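Thermospermine synthase (Medicago truncatula, PDB 6BQ6) probably transfers an aminopropyl group from decarboxylated S-adenosylmethionine to spermidine, giving thermospermine and methylthioadenosine, in plant polyamine biosynthesis. Local coordinates at residues Asp163-Ala166 and Glu167-Lys171. Numbering follows the deposited sequence.
Sequences DAKA and ELEGK
The short helix 164-169 of the Rossmann-like domain starts beside the adenosine site and is held by i to i+4 bonds: Glu167 N donates to Asp163 O at 3.0 Å, approaching nearly in line with the C=O, and Leu168 N follows to Ala164 O at 2.9 Å. Asp163 is the N-cap. With its CG anti to the backbone N, Asp163 OD2 swings back over the first turn and takes Ala166 N at 3.0 Å through its anti lone pair, while OD1 is salt-bridged to Lys193. Asp163 and Ala164 both belong to the adenosine-binding site, so the cap probably helps to set the helix start at the nucleoside site.

Lys165 and Glu169, one turn apart, pair on the flank that faces helix 197-204. The lysine runs out extended and bends only at its last torsion (chi4 85°), which turns Lys165 NZ to Glu169 OE2 at 3.2 Å; the amine comes from above the carboxylate plane, 48° out of it. Thr203 of helix 197-204 hydrogen-bonds to the same OE2, and the lysine's chain also touches Phe199 and Thr203, so the pair joins the two helices. A methionine in place of Lys165 would probably leave the Glu169 carboxylate without its charged mate, held at OE2 by Thr203.

On the inner side, Leu168 packs on Phe106 of strand 104-107 and on Thr203, and Leu168 CG lies 3.4 Å from Ala164 O. At the C-terminal side, Gly170 N reaches Ala166 O at 3.0 Å, though with an N-H...O angle of only 139°. Lys171 folds back to Glu167, whose OE1 is held by Asn162; Lys171 NZ meets the other oxygen, Glu167 OE2, at 2.9 Å, from above the carboxylate plane.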
loop_
_atom_site.group_PDB
_atom_site.type_symbol
_atom_site.label_atom_id
_atom_site.label_comp_id
_atom_site.label_asym_id
_atom_site.label_seq_id
_atom_site.Cartn_x
_atom_site.Cartn_y
_atom_site.Cartn_z
ATOM N N ASP B 163 -19.791 -29.659 -11.063
ATOM C CA ASP B 163 -19.486 -28.880 -12.250
ATOM C C ASP B 163 -20.798 -28.671 -13.001
ATOM O O ASP B 163 -21.497 -29.634 -13.244
ATOM C CB ASP B 163 -18.560 -29.698 -13.132
ATOM C CG ASP B 163 -18.237 -28.998 -14.408
ATOM O OD1 ASP B 163 -17.390 -28.096 -14.379
ATOM O OD2 ASP B 163 -18.822 -29.336 -15.449
ATOM N N ALA B 164 -21.123 -27.434 -13.360
ATOM C CA ALA B 164 -22.400 -27.133 -14.016
ATOM C C ALA B 164 -22.542 -27.816 -15.389
ATOM O O ALA B 164 -23.647 -28.202 -15.756
ATOM C CB ALA B 164 -22.607 -25.621 -14.137
ATOM N N LYS B 165 -21.447 -27.979 -16.154
ATOM C CA LYS B 165 -21.541 -28.668 -17.451
ATOM C C LYS B 165 -21.918 -30.100 -17.258
ATOM O O LYS B 165 -22.793 -30.616 -17.959
ATOM C CB LYS B 165 -20.224 -28.569 -18.286
ATOM C CG LYS B 165 -20.266 -29.333 -19.598
ATOM C CD LYS B 165 -18.942 -29.183 -20.358
ATOM C CE LYS B 165 -18.673 -30.336 -21.322
ATOM N NZ LYS B 165 -19.323 -30.102 -22.625
ATOM N N ALA B 166 -21.250 -30.771 -16.331
ATOM C CA ALA B 166 -21.582 -32.158 -16.014
ATOM C C ALA B 166 -22.994 -32.309 -15.530
ATOM O O ALA B 166 -23.703 -33.242 -15.949
ATOM C CB ALA B 166 -20.624 -32.677 -14.944
ATOM N N GLU B 167 -23.411 -31.401 -14.641
ATOM C CA GLU B 167 -24.779 -31.459 -14.099
ATOM C C GLU B 167 -25.853 -31.300 -15.163
ATOM O O GLU B 167 -26.770 -32.126 -15.249
ATOM C CB GLU B 167 -24.973 -30.407 -13.019
ATOM C CG GLU B 167 -26.254 -30.514 -12.252
ATOM C CD GLU B 167 -26.395 -31.797 -11.441
ATOM O OE1 GLU B 167 -25.363 -32.437 -11.156
ATOM O OE2 GLU B 167 -27.551 -32.110 -11.031
ATOM N N LEU B 168 -25.706 -30.285 -16.019
ATOM C CA LEU B 168 -26.676 -30.056 -17.097
ATOM C C LEU B 168 -26.716 -31.222 -18.102
ATOM O O LEU B 168 -27.797 -31.644 -18.507
ATOM C CB LEU B 168 -26.394 -28.756 -17.837
ATOM C CG LEU B 168 -26.722 -27.474 -17.038
ATOM C CD1 LEU B 168 -26.081 -26.248 -17.671
ATOM C CD2 LEU B 168 -28.219 -27.283 -16.922
ATOM N N GLU B 169 -25.543 -31.700 -18.489
ATOM C CA GLU B 169 -25.437 -32.757 -19.506
ATOM C C GLU B 169 -26.001 -34.056 -19.015
ATOM O O GLU B 169 -26.530 -34.815 -19.818
ATOM C CB GLU B 169 -23.989 -33.000 -19.906
ATOM C CG GLU B 169 -23.509 -31.903 -20.792
ATOM C CD GLU B 169 -22.227 -32.207 -21.535
ATOM O OE1 GLU B 169 -21.353 -32.915 -20.978
ATOM O OE2 GLU B 169 -22.122 -31.666 -22.674
ATOM N N GLY B 170 -25.888 -34.305 -17.716
ATOM C CA GLY B 170 -26.307 -35.572 -17.126
ATOM C C GLY B 170 -27.769 -35.748 -16.839
ATOM O O GLY B 170 -28.179 -36.830 -16.421
ATOM N N LYS B 171 -28.573 -34.705 -17.015
ATOM C CA LYS B 171 -30.004 -34.767 -16.811
ATOM C C LYS B 171 -30.730 -34.137 -17.975
ATOM O O LYS B 171 -30.215 -33.198 -18.616
ATOM C CB LYS B 171 -30.391 -34.024 -15.528
ATOM C CG LYS B 171 -29.848 -34.616 -14.239
ATOM C CD LYS B 171 -30.550 -33.986 -13.041
ATOM C CE LYS B 171 -30.157 -34.606 -11.714
ATOM N NZ LYS B 171 -28.683 -34.711 -11.546
#